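Local atomic coordinates of chlorella virus DNA ligase-adenylate (PDB entry 1FVI), a protein that seals nicks in duplex DNA through a covalent enzyme-adenylate intermediate, probably with ATP and a divalent metal ion. Residues 53-58 and 92-97; 124-127 and 132-135; 30-33 and 37-40. The protein carries 1 engineered substitution. All coordinates share one frame; numbering follows the deposited sequence.

Interaction 1: residues 53-58 and 92-97. With AMP (adenosine monophosphate), chain C.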
ATOM      1  N   ARG A  53      -1.058  19.023 -13.304  1.00 29.99           N
ATOM      2  CA  ARG A  53      -0.463  19.134 -14.629  1.00 31.20           C
ATOM      3  C   ARG A  53       0.478  17.983 -14.955  1.00 28.76           C
ATOM      4  O   ARG A  53       0.324  17.342 -15.989  1.00 31.36           O
ATOM      5  CB  ARG A  53       0.240  20.484 -14.775  1.00 41.45           C
ATOM      6  CG  ARG A  53       1.056  20.672 -16.056  1.00 52.04           C
ATOM      7  CD  ARG A  53       2.541  20.361 -15.832  1.00 64.86           C
ATOM      8  NE  ARG A  53       3.126  21.181 -14.774  1.00 73.09           N
ATOM      9  CZ  ARG A  53       4.425  21.241 -14.501  1.00 72.47           C
ATOM     10  NH1 ARG A  53       5.295  20.528 -15.207  1.00 65.24           N
ATOM     11  NH2 ARG A  53       4.855  22.013 -13.512  1.00 73.32           N
ATOM     12  N   LEU A  54       1.438  17.720 -14.070  1.00 28.55           N
ATOM     13  CA  LEU A  54       2.406  16.641 -14.258  1.00 24.30           C
ATOM     14  C   LEU A  54       1.733  15.295 -14.528  1.00 32.13           C
ATOM     15  O   LEU A  54       2.027  14.625 -15.529  1.00 31.70           O
ATOM     16  CB  LEU A  54       3.316  16.511 -13.024  1.00 36.80           C
ATOM     17  CG  LEU A  54       4.364  17.589 -12.709  1.00 50.12           C
ATOM     18  CD1 LEU A  54       5.037  17.325 -11.365  1.00 36.98           C
ATOM     19  CD2 LEU A  54       5.407  17.632 -13.804  1.00 52.86           C
ATOM     20  N   LEU A  55       0.846  14.885 -13.625  1.00 23.98           N
ATOM     21  CA  LEU A  55       0.145  13.614 -13.793  1.00 29.11           C
ATOM     22  C   LEU A  55      -0.745  13.593 -15.043  1.00 31.08           C
ATOM     23  O   LEU A  55      -0.819  12.567 -15.709  1.00 34.23           O
ATOM     24  CB  LEU A  55      -0.677  13.272 -12.547  1.00 20.79           C
ATOM     25  CG  LEU A  55       0.104  12.935 -11.272  1.00 26.63           C
ATOM     26  CD1 LEU A  55      -0.854  12.814 -10.092  1.00 22.80           C
ATOM     27  CD2 LEU A  55       0.904  11.660 -11.463  1.00 26.68           C
ATOM     28  N   THR A  56      -1.405  14.711 -15.374  1.00 31.32           N
ATOM     29  CA  THR A  56      -2.261  14.737 -16.566  1.00 28.05           C
ATOM     30  C   THR A  56      -1.423  14.546 -17.836  1.00 26.44           C
ATOM     31  O   THR A  56      -1.877  13.927 -18.797  1.00 37.98           O
ATOM     32  CB  THR A  56      -3.106  16.033 -16.694  1.00 23.22           C
ATOM     33  OG1 THR A  56      -2.246  17.164 -16.847  1.00 56.02           O
ATOM     34  CG2 THR A  56      -3.972  16.230 -15.488  1.00 20.92           C
ATOM     35  N   GLU A  57      -0.196  15.061 -17.823  1.00 25.11           N
ATOM     36  CA  GLU A  57       0.716  14.925 -18.960  1.00 32.76           C
ATOM     37  C   GLU A  57       1.223  13.478 -19.052  1.00 41.07           C
ATOM     38  O   GLU A  57       1.343  12.918 -20.151  1.00 39.41           O
ATOM     39  CB  GLU A  57       1.919  15.883 -18.822  1.00 29.07           C
ATOM     40  CG  GLU A  57       1.582  17.364 -19.031  1.00 48.87           C
ATOM     41  CD  GLU A  57       2.715  18.335 -18.641  1.00 64.10           C
ATOM     42  OE1 GLU A  57       3.831  17.890 -18.273  1.00 67.15           O
ATOM     43  OE2 GLU A  57       2.477  19.565 -18.698  1.00 54.06           O
ATOM     44  N   LEU A  58       1.466  12.871 -17.888  1.00 39.19           N
ATOM     45  CA  LEU A  58       1.979  11.504 -17.797  1.00 25.16           C
ATOM     46  C   LEU A  58       0.971  10.378 -17.990  1.00 20.00           C
ATOM     47  O   LEU A  58       1.235   9.409 -18.698  1.00 23.52           O
ATOM     48  CB  LEU A  58       2.671  11.306 -16.440  1.00 33.75           C
ATOM     49  CG  LEU A  58       4.197  11.229 -16.314  1.00 24.43           C
ATOM     50  CD1 LEU A  58       4.892  12.198 -17.230  1.00 33.54           C
ATOM     51  CD2 LEU A  58       4.564  11.513 -14.887  1.00 34.17           C
ATOM     52  N   PHE A  92       6.956  13.096  -5.383  1.00 35.94           N
ATOM     53  CA  PHE A  92       5.769  12.376  -4.940  1.00 27.40           C
ATOM     54  C   PHE A  92       5.563  11.171  -5.846  1.00 26.62           C
ATOM     55  O   PHE A  92       6.208  11.022  -6.885  1.00 27.69           O
ATOM     56  CB  PHE A  92       4.522  13.288  -4.908  1.00 28.31           C
ATOM     57  CG  PHE A  92       4.177  13.907  -6.244  1.00 45.29           C
ATOM     58  CD1 PHE A  92       3.303  13.262  -7.125  1.00 40.14           C
ATOM     59  CD2 PHE A  92       4.755  15.116  -6.640  1.00 30.18           C
ATOM     60  CE1 PHE A  92       3.016  13.808  -8.383  1.00 33.42           C
ATOM     61  CE2 PHE A  92       4.475  15.664  -7.885  1.00 37.58           C
ATOM     62  CZ  PHE A  92       3.602  15.005  -8.761  1.00 32.88           C
ATOM     63  N   SER A  93       4.668  10.291  -5.442  1.00 30.71           N
ATOM     64  CA  SER A  93       4.414   9.099  -6.223  1.00 30.66           C
ATOM     65  C   SER A  93       2.945   8.975  -6.592  1.00 28.38           C
ATOM     66  O   SER A  93       2.095   9.694  -6.069  1.00 28.13           O
ATOM     67  CB  SER A  93       4.854   7.868  -5.434  1.00 25.67           C
ATOM     68  OG  SER A  93       6.243   7.919  -5.181  1.00 46.62           O
ATOM     69  N   TYR A  94       2.663   8.100  -7.548  1.00 33.97           N
ATOM     70  CA  TYR A  94       1.299   7.843  -7.966  1.00 32.26           C
ATOM     71  C   TYR A  94       1.198   6.354  -8.235  1.00 29.71           C
ATOM     72  O   TYR A  94       1.840   5.834  -9.156  1.00 26.75           O
ATOM     73  CB  TYR A  94       0.925   8.642  -9.214  1.00 20.95           C
ATOM     74  CG  TYR A  94      -0.487   8.364  -9.673  1.00 19.54           C
ATOM     75  CD1 TYR A  94      -1.574   9.005  -9.080  1.00 23.26           C
ATOM     76  CD2 TYR A  94      -0.735   7.465 -10.712  1.00 20.95           C
ATOM     77  CE1 TYR A  94      -2.885   8.764  -9.518  1.00 21.32           C
ATOM     78  CE2 TYR A  94      -2.041   7.213 -11.162  1.00 19.51           C
ATOM     79  CZ  TYR A  94      -3.100   7.871 -10.563  1.00 17.06           C
ATOM     80  OH  TYR A  94      -4.362   7.664 -11.040  1.00 22.00           O
ATOM     81  N   TYR A  95       0.472   5.662  -7.359  1.00 20.58           N
ATOM     82  CA  TYR A  95       0.261   4.229  -7.501  1.00 22.06           C
ATOM     83  C   TYR A  95      -0.927   4.090  -8.454  1.00 24.03           C
ATOM     84  O   TYR A  95      -2.066   4.419  -8.095  1.00 21.41           O
ATOM     85  CB  TYR A  95      -0.070   3.604  -6.144  1.00 25.36           C
ATOM     86  CG  TYR A  95       1.073   3.610  -5.140  1.00 31.34           C
ATOM     87  CD1 TYR A  95       1.230   4.665  -4.241  1.00 27.97           C
ATOM     88  CD2 TYR A  95       1.976   2.538  -5.067  1.00 27.81           C
ATOM     89  CE1 TYR A  95       2.255   4.657  -3.283  1.00 33.31           C
ATOM     90  CE2 TYR A  95       3.001   2.517  -4.113  1.00 25.64           C
ATOM     91  CZ  TYR A  95       3.129   3.583  -3.225  1.00 38.74           C
ATOM     92  OH  TYR A  95       4.117   3.574  -2.267  1.00 50.19           O
ATOM     93  N   TRP A  96      -0.635   3.649  -9.674  1.00 20.43           N
ATOM     94  CA  TRP A  96      -1.633   3.496 -10.733  1.00 17.84           C
ATOM     95  C   TRP A  96      -2.190   2.098 -10.691  1.00 14.23           C
ATOM     96  O   TRP A  96      -1.526   1.156 -11.108  1.00 19.98           O
ATOM     97  CB  TRP A  96      -0.943   3.764 -12.070  1.00 25.25           C
ATOM     98  CG  TRP A  96      -1.820   3.810 -13.306  1.00 25.61           C
ATOM     99  CD1 TRP A  96      -3.178   3.889 -13.357  1.00 21.17           C
ATOM    100  CD2 TRP A  96      -1.367   3.731 -14.671  1.00 25.75           C
ATOM    101  NE1 TRP A  96      -3.602   3.848 -14.667  1.00 26.77           N
ATOM    102  CE2 TRP A  96      -2.514   3.749 -15.493  1.00 28.36           C
ATOM    103  CE3 TRP A  96      -0.099   3.635 -15.275  1.00 25.54           C
ATOM    104  CZ2 TRP A  96      -2.441   3.669 -16.892  1.00 23.29           C
ATOM    105  CZ3 TRP A  96      -0.025   3.559 -16.670  1.00 28.16           C
ATOM    106  CH2 TRP A  96      -1.197   3.575 -17.459  1.00 21.03           C
ATOM    107  N   PHE A  97      -3.410   1.954 -10.185  1.00 22.03           N
ATOM    108  CA  PHE A  97      -4.005   0.628 -10.072  1.00 18.10           C
ATOM    109  C   PHE A  97      -5.116   0.230 -11.046  1.00 25.95           C
ATOM    110  O   PHE A  97      -5.508  -0.943 -11.080  1.00 24.41           O
ATOM    111  CB  PHE A  97      -4.408   0.334  -8.617  1.00 16.37           C
ATOM    112  CG  PHE A  97      -5.329   1.355  -8.004  1.00 21.06           C
ATOM    113  CD1 PHE A  97      -6.621   1.566  -8.523  1.00 23.68           C
ATOM    114  CD2 PHE A  97      -4.955   2.023  -6.841  1.00 15.13           C
ATOM    115  CE1 PHE A  97      -7.528   2.418  -7.887  1.00 16.98           C
ATOM    116  CE2 PHE A  97      -5.852   2.882  -6.185  1.00 19.29           C
ATOM    117  CZ  PHE A  97      -7.144   3.082  -6.704  1.00 20.13           C
TER
HETATM  118  P   AMP C 501      -9.386   2.062   4.054  1.00 23.67           P
HETATM  119  O1P AMP C 501     -10.611   1.714   4.772  1.00 21.05           O
HETATM  120  O3P AMP C 501      -9.178   3.537   4.593  1.00 17.52           O
HETATM  121  O5' AMP C 501      -9.687   2.298   2.598  1.00 18.40           O
HETATM  122  C5' AMP C 501      -8.613   2.835   1.681  1.00 19.72           C
HETATM  123  C4' AMP C 501      -9.169   3.655   0.538  1.00 24.34           C
HETATM  124  O4' AMP C 501      -8.128   3.730  -0.440  1.00 22.47           O
HETATM  125  C3' AMP C 501     -10.388   3.010  -0.162  1.00 20.20           C
HETATM  126  O3' AMP C 501     -11.391   3.940  -0.572  1.00 17.16           O
HETATM  127  C2' AMP C 501      -9.828   2.389  -1.395  1.00 21.56           C
HETATM  128  O2' AMP C 501     -10.794   2.412  -2.439  1.00 17.19           O
HETATM  129  C1' AMP C 501      -8.534   3.177  -1.669  1.00 18.64           C
HETATM  130  N9  AMP C 501      -7.483   2.299  -2.144  1.00 22.22           N
HETATM  131  C8  AMP C 501      -6.212   2.255  -1.615  1.00 12.72           C
HETATM  132  N7  AMP C 501      -5.488   1.370  -2.238  1.00 14.29           N
HETATM  133  C5  AMP C 501      -6.283   0.793  -3.219  1.00 16.16           C
HETATM  134  C6  AMP C 501      -6.060  -0.200  -4.184  1.00 12.79           C
HETATM  135  N6  AMP C 501      -4.872  -0.833  -4.321  1.00 17.77           N
HETATM  136  N1  AMP C 501      -7.101  -0.502  -4.981  1.00 19.40           N
HETATM  137  C2  AMP C 501      -8.252   0.117  -4.840  1.00 11.23           C
HETATM  138  N3  AMP C 501      -8.605   1.071  -3.975  1.00 15.01           N
HETATM  139  C4  AMP C 501      -7.569   1.400  -3.150  1.00 17.68           C
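Helix 53-58 packs on strand 92-97 with the two axes 11.0 Å apart at closest approach and inclined at 40°, a spacing that brings the leucine pair Leu54 and Leu55 against the aromatic pair Phe92 and Tyr94. Phe92 carries its ring between its own backbone N and carbonyl carbon (chi1 59°), and from there the ring offers its rim to the helix. Both leucines come in at that edge, near the ring plane: Leu54 CD1 lies 3.8 Å from Phe92 CZ, and Leu55 CG lies 4.2 Å from Phe92 CE1. Val131 of the next strand touches the same three side chains. Leu55 also serves the second aromatic residue, its CD2 meeting Tyr94 CB at 3.8 Å and its CD1 lying 4.0 Å from Tyr94 CD1, so that its two methyls cross the base of the tyrosine ring obliquely. The polar end of Tyr94 runs on past the leucine, and its OH is hydrogen-bonded to Ser32 O. Farther along the strand, Phe97 belongs to the nucleotide pocket. The adenine of AMP lies over one face of its ring, with AMP N1 above the ring centre and Phe97 CD2 3.6 Å from AMP C6. The pairing of helix and strand is thus wholly apolar, with no hydrogen bond crossing it: between these two segments the contact rests on burial of hydrocarbon alone, polar bonds of the helix, such as Thr56 O with Lys34 NZ, lie outside it, and the Tyr94 hydroxyl, at the far end of its ring, is satisfied by a backbone carbonyl.

Interaction 2: residues 124-127 and 132-135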
ATOM      1  N   HIS A 124       9.313   5.433 -20.560  1.00 33.87           N
ATOM      2  CA  HIS A 124       9.869   6.647 -19.983  1.00 32.11           C
ATOM      3  C   HIS A 124       9.017   7.265 -18.892  1.00 41.55           C
ATOM      4  O   HIS A 124       9.512   8.077 -18.109  1.00 41.51           O
ATOM      5  CB  HIS A 124      10.088   7.679 -21.088  1.00 40.57           C
ATOM      6  CG  HIS A 124       8.884   7.888 -21.954  1.00 63.23           C
ATOM      7  ND1 HIS A 124       8.432   6.935 -22.845  1.00 60.88           N
ATOM      8  CD2 HIS A 124       8.015   8.925 -22.041  1.00 61.68           C
ATOM      9  CE1 HIS A 124       7.338   7.376 -23.442  1.00 51.65           C
ATOM     10  NE2 HIS A 124       7.064   8.580 -22.970  1.00 61.87           N
ATOM     11  N   ILE A 125       7.740   6.886 -18.844  1.00 37.64           N
ATOM     12  CA  ILE A 125       6.820   7.433 -17.855  1.00 34.47           C
ATOM     13  C   ILE A 125       7.183   6.980 -16.439  1.00 27.16           C
ATOM     14  O   ILE A 125       6.912   7.670 -15.460  1.00 29.52           O
ATOM     15  CB  ILE A 125       5.368   7.081 -18.207  1.00 29.70           C
ATOM     16  CG1 ILE A 125       5.072   7.477 -19.662  1.00 42.69           C
ATOM     17  CG2 ILE A 125       4.413   7.801 -17.285  1.00 38.70           C
ATOM     18  CD1 ILE A 125       5.159   8.962 -19.955  1.00 38.64           C
ATOM     19  N   LEU A 126       7.862   5.848 -16.351  1.00 23.39           N
ATOM     20  CA  LEU A 126       8.285   5.321 -15.072  1.00 37.87           C
ATOM     21  C   LEU A 126       9.584   6.018 -14.661  1.00 42.40           C
ATOM     22  O   LEU A 126      10.002   5.943 -13.513  1.00 49.25           O
ATOM     23  CB  LEU A 126       8.500   3.807 -15.183  1.00 38.61           C
ATOM     24  CG  LEU A 126       7.340   2.927 -15.699  1.00 44.48           C
ATOM     25  CD1 LEU A 126       7.774   1.471 -15.718  1.00 39.61           C
ATOM     26  CD2 LEU A 126       6.075   3.094 -14.861  1.00 23.41           C
ATOM     27  N   GLU A 127      10.165   6.769 -15.591  1.00 41.08           N
ATOM     28  CA  GLU A 127      11.432   7.466 -15.369  1.00 43.67           C
ATOM     29  C   GLU A 127      11.344   8.948 -15.013  1.00 37.82           C
ATOM     30  O   GLU A 127      12.360   9.628 -15.037  1.00 40.51           O
ATOM     31  CB  GLU A 127      12.318   7.360 -16.618  1.00 45.38           C
ATOM     32  CG  GLU A 127      12.549   5.970 -17.179  1.00 46.00           C
ATOM     33  CD  GLU A 127      13.154   6.018 -18.574  1.00 56.82           C
ATOM     34  OE1 GLU A 127      13.469   4.944 -19.136  1.00 59.01           O
ATOM     35  OE2 GLU A 127      13.306   7.132 -19.120  1.00 57.94           O
ATOM     36  N   LYS A 132       6.911   9.761  -9.342  1.00 35.53           N
ATOM     37  CA  LYS A 132       7.205   8.341  -9.452  1.00 36.49           C
ATOM     38  C   LYS A 132       5.915   7.581  -9.791  1.00 36.57           C
ATOM     39  O   LYS A 132       5.000   7.497  -8.970  1.00 26.26           O
ATOM     40  CB  LYS A 132       7.802   7.839  -8.137  1.00 39.37           C
ATOM     41  CG  LYS A 132       8.301   6.414  -8.157  1.00 34.92           C
ATOM     42  CD  LYS A 132       8.626   5.975  -6.746  1.00 48.77           C
ATOM     43  CE  LYS A 132       9.144   4.554  -6.689  1.00 60.07           C
ATOM     44  NZ  LYS A 132       9.457   4.175  -5.280  1.00 70.04           N
ATOM     45  N   ILE A 133       5.812   7.110 -11.030  1.00 36.79           N
ATOM     46  CA  ILE A 133       4.635   6.359 -11.460  1.00 32.75           C
ATOM     47  C   ILE A 133       4.865   4.904 -11.091  1.00 30.58           C
ATOM     48  O   ILE A 133       5.804   4.261 -11.588  1.00 24.74           O
ATOM     49  CB  ILE A 133       4.391   6.453 -12.994  1.00 32.97           C
ATOM     50  CG1 ILE A 133       4.192   7.909 -13.414  1.00 23.44           C
ATOM     51  CG2 ILE A 133       3.167   5.608 -13.401  1.00 32.94           C
ATOM     52  CD1 ILE A 133       3.038   8.562 -12.772  1.00 25.81           C
ATOM     53  N   ILE A 134       4.019   4.399 -10.199  1.00 20.40           N
ATOM     54  CA  ILE A 134       4.133   3.022  -9.745  1.00 29.09           C
ATOM     55  C   ILE A 134       2.950   2.166 -10.167  1.00 28.70           C
ATOM     56  O   ILE A 134       1.851   2.316  -9.643  1.00 33.35           O
ATOM     57  CB  ILE A 134       4.284   2.948  -8.209  1.00 27.13           C
ATOM     58  CG1 ILE A 134       5.525   3.735  -7.760  1.00 29.11           C
ATOM     59  CG2 ILE A 134       4.396   1.496  -7.780  1.00 28.37           C
ATOM     60  CD1 ILE A 134       5.673   3.844  -6.265  1.00 40.75           C
ATOM     61  N   PRO A 135       3.154   1.285 -11.160  1.00 38.17           N
ATOM     62  CA  PRO A 135       2.085   0.406 -11.643  1.00 33.18           C
ATOM     63  C   PRO A 135       1.744  -0.632 -10.565  1.00 28.85           C
ATOM     64  O   PRO A 135       2.614  -1.375 -10.105  1.00 29.47           O
ATOM     65  CB  PRO A 135       2.720  -0.272 -12.869  1.00 37.36           C
ATOM     66  CG  PRO A 135       3.804   0.680 -13.296  1.00 33.69           C
ATOM     67  CD  PRO A 135       4.371   1.126 -11.977  1.00 32.31           C
TER
HETATM   68  O   HOH W   1       7.810   8.131 -13.001  1.00 29.94           O
HETATM   69  O   HOH W   2       8.519   5.128 -11.687  1.00 65.05           O
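Ile133 meets both Ile125 and Leu126, and the two meetings differ in character. The more enclosed half is that of the isoleucines, where Ile133 is buried and the two side chains lie alongside one another and point the same way, with Ile125 CG2 3.9 Å from Ile133 CG1. Ile133 CG1 also rests on the backbone of the 3-10 turn, 3.4 Å from Ile125 O. Helix 49-58 closes this half from beyond, where Leu58 touches both isoleucines and Leu55 touches Ile133. Leu126, by contrast, sits at the exposed margin. Its CD2 branch, not the trans CD1 (chi2 -180°), turns to the strand, 3.7 Å from Pro135 CG and 3.5 Å from Ile133 O. Ile119 of helix 108-121 touches both Leu126 and Pro135. Between the two backbones the solvent side is bridged by water instead of by direct hydrogen bonds. Water 1 accepts from Ile133 N at 3.0 Å and is hydrogen-bonded to Ile125 O at 2.7 Å. Water 2 lies 2.9 Å from Ile133 O, while its link to Leu126 O is modelled too short to be certain. Ile133 turns its peptide groups to these waters because strand 131-135 is the outermost of its sheet, and its other edge, through Lys132 and Ile134, is bonded to strand 92-99. Strand 92-99, helix 108-121 and strand 131-135, two parallel neighbours joined through a helix, form a beta-alpha-beta crossover, and the 3-10 turn at 124-126 lies where the chain leaves helix 108-121 and returns to the sheet.

Interaction 3: residues 30-33 and 37-40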
ATOM      1  N   ILE A  30      -4.207   9.832  -1.503  1.00 26.61           N
ATOM      2  CA  ILE A  30      -5.252  10.630  -2.119  1.00 25.76           C
ATOM      3  C   ILE A  30      -5.678   9.972  -3.420  1.00 26.93           C
ATOM      4  O   ILE A  30      -4.870   9.846  -4.362  1.00 22.84           O
ATOM      5  CB  ILE A  30      -4.762  12.093  -2.382  1.00 36.06           C
ATOM      6  CG1 ILE A  30      -4.233  12.713  -1.079  1.00 32.08           C
ATOM      7  CG2 ILE A  30      -5.908  12.974  -2.955  1.00 24.85           C
ATOM      8  CD1 ILE A  30      -5.300  12.798   0.067  1.00 25.76           C
ATOM      9  N   ARG A  31      -6.911   9.460  -3.411  1.00 30.49           N
ATOM     10  CA  ARG A  31      -7.531   8.817  -4.579  1.00 24.09           C
ATOM     11  C   ARG A  31      -7.604   9.863  -5.708  1.00 23.89           C
ATOM     12  O   ARG A  31      -8.082  10.995  -5.505  1.00 19.82           O
ATOM     13  CB  ARG A  31      -8.948   8.338  -4.238  1.00 19.46           C
ATOM     14  CG  ARG A  31      -9.655   7.590  -5.347  1.00 14.80           C
ATOM     15  CD  ARG A  31      -8.898   6.306  -5.673  1.00 16.64           C
ATOM     16  NE  ARG A  31      -9.598   5.463  -6.646  1.00 25.20           N
ATOM     17  CZ  ARG A  31     -10.614   4.657  -6.348  1.00 25.45           C
ATOM     18  NH1 ARG A  31     -11.050   4.587  -5.098  1.00 27.65           N
ATOM     19  NH2 ARG A  31     -11.196   3.925  -7.297  1.00 15.76           N
ATOM     20  N   SER A  32      -7.095   9.488  -6.876  1.00 19.79           N
ATOM     21  CA  SER A  32      -7.078  10.387  -8.021  1.00 27.10           C
ATOM     22  C   SER A  32      -7.303   9.672  -9.345  1.00 23.15           C
ATOM     23  O   SER A  32      -6.681   8.645  -9.644  1.00 20.99           O
ATOM     24  CB  SER A  32      -5.758  11.168  -8.070  1.00 26.53           C
ATOM     25  OG  SER A  32      -5.950  12.430  -8.675  1.00 26.61           O
ATOM     26  N   VAL A  33      -8.226  10.221 -10.123  1.00 23.63           N
ATOM     27  CA  VAL A  33      -8.546   9.677 -11.416  1.00 21.87           C
ATOM     28  C   VAL A  33      -8.241  10.707 -12.492  1.00 18.20           C
ATOM     29  O   VAL A  33      -8.469  11.904 -12.319  1.00 17.36           O
ATOM     30  CB  VAL A  33     -10.028   9.295 -11.503  1.00 26.17           C
ATOM     31  CG1 VAL A  33     -10.364   8.801 -12.913  1.00 31.48           C
ATOM     32  CG2 VAL A  33     -10.366   8.230 -10.468  1.00 17.31           C
ATOM     33  N   GLN A  37      -8.237  16.050 -16.580  1.00 32.16           N
ATOM     34  CA  GLN A  37      -7.230  16.516 -15.632  1.00 25.54           C
ATOM     35  C   GLN A  37      -7.342  15.601 -14.398  1.00 31.70           C
ATOM     36  O   GLN A  37      -8.228  14.746 -14.346  1.00 25.12           O
ATOM     37  CB  GLN A  37      -7.481  17.960 -15.227  1.00 20.07           C
ATOM     38  CG  GLN A  37      -8.792  18.199 -14.510  1.00 30.27           C
ATOM     39  CD  GLN A  37      -8.971  19.646 -14.088  1.00 42.24           C
ATOM     40  OE1 GLN A  37     -10.097  20.127 -13.959  1.00 38.26           O
ATOM     41  NE2 GLN A  37      -7.856  20.345 -13.850  1.00 39.05           N
ATOM     42  N   MET A  38      -6.447  15.757 -13.422  1.00 32.28           N
ATOM     43  CA  MET A  38      -6.515  14.926 -12.218  1.00 32.10           C
ATOM     44  C   MET A  38      -7.638  15.369 -11.286  1.00 30.32           C
ATOM     45  O   MET A  38      -7.744  16.545 -10.921  1.00 27.65           O
ATOM     46  CB  MET A  38      -5.185  14.886 -11.471  1.00 25.29           C
ATOM     47  CG  MET A  38      -4.048  14.294 -12.281  1.00 29.69           C
ATOM     48  SD  MET A  38      -4.424  12.764 -13.201  1.00 25.77           S
ATOM     49  CE  MET A  38      -4.391  11.513 -11.933  1.00 20.92           C
ATOM     50  N   LEU A  39      -8.507  14.412 -10.968  1.00 25.67           N
ATOM     51  CA  LEU A  39      -9.664  14.620 -10.105  1.00 27.80           C
ATOM     52  C   LEU A  39      -9.504  13.819  -8.804  1.00 30.76           C
ATOM     53  O   LEU A  39      -8.794  12.807  -8.760  1.00 24.14           O
ATOM     54  CB  LEU A  39     -10.933  14.139 -10.835  1.00 33.75           C
ATOM     55  CG  LEU A  39     -11.670  14.975 -11.901  1.00 35.74           C
ATOM     56  CD1 LEU A  39     -10.764  15.901 -12.664  1.00 28.89           C
ATOM     57  CD2 LEU A  39     -12.406  14.043 -12.848  1.00 26.71           C
ATOM     58  N   SER A  40     -10.140  14.294  -7.740  1.00 32.32           N
ATOM     59  CA  SER A  40     -10.103  13.590  -6.459  1.00 35.50           C
ATOM     60  C   SER A  40     -11.335  12.659  -6.421  1.00 33.50           C
ATOM     61  O   SER A  40     -12.019  12.492  -7.448  1.00 24.14           O
ATOM     62  CB  SER A  40     -10.128  14.586  -5.298  1.00 18.99           C
ATOM     63  OG  SER A  40     -11.369  15.250  -5.241  1.00 25.01           O
TER
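A beta hairpin joins strand 30-34 to strand 38-39 at the border of the sheet that helps to wall the AMP pocket, and Val33 and Leu39 form its antiparallel, hydrogen-bonded pair. Two backbone bonds close the pair. Leu39 N gives to Val33 O at 2.8 Å and nearly straight, with 165° at the hydrogen; Val33 N gives to Leu39 O at 3.0 Å and is more bent. Leu39 O takes a second donor, Ser32 OG at 2.9 Å, which stands well above the carbonyl plane. The two donors reach this oxygen from opposite faces of that plane, so the carbonyl is gripped on both sides. The torsion of Ser32 makes this possible: with chi1 at -151°, its OG swings roughly opposite the backbone N and reaches across to the neighbouring strand. Met38 supplies the apolar cover. Its chain, bent at chi2 and chi3, folds back and sets CE 3.7 Å from Ser32 OG, while Leu55 and Thr56 of helix 49-58 and Ile46 touch it elsewhere. The bond to Leu39 O therefore sets the direction of the Ser32 hydroxyl, and Met38 CE packs beside it. Arg31, one residue before Ser32, turns its guanidinium away from the hairpin partner into the nucleotide site. There it touches AMP and forms a salt bridge through NH2 to Asp64, so the same short strand that pairs with 38-39 also delivers a pocket residue. Past the bonded pair the two chains remain close, and Ser40 CA directs a C-H toward Arg31 O at 3.4 Å.

How the interactions relate
All three contacts lie within the adenylating part of the ligase and on one mixed sheet, whose strands run in the order 38-39, 30-34, 63-68, 92-99, 131-135. Along the chain interaction 3 closes first, then interaction 1, then interaction 2. Interactions 3 and 2 occupy opposite borders of the sheet, their centres about 17 Å apart and without touching. Interaction 1 lies between, its centre about 9 Å from that of interaction 3 and about 8 Å from that of interaction 2. Helix 49-58 spans one face and meets residues of all three. Arg31 on strand 30-34 and Phe97 on strand 92-99, both of this sheet, contribute to the AMP pocket.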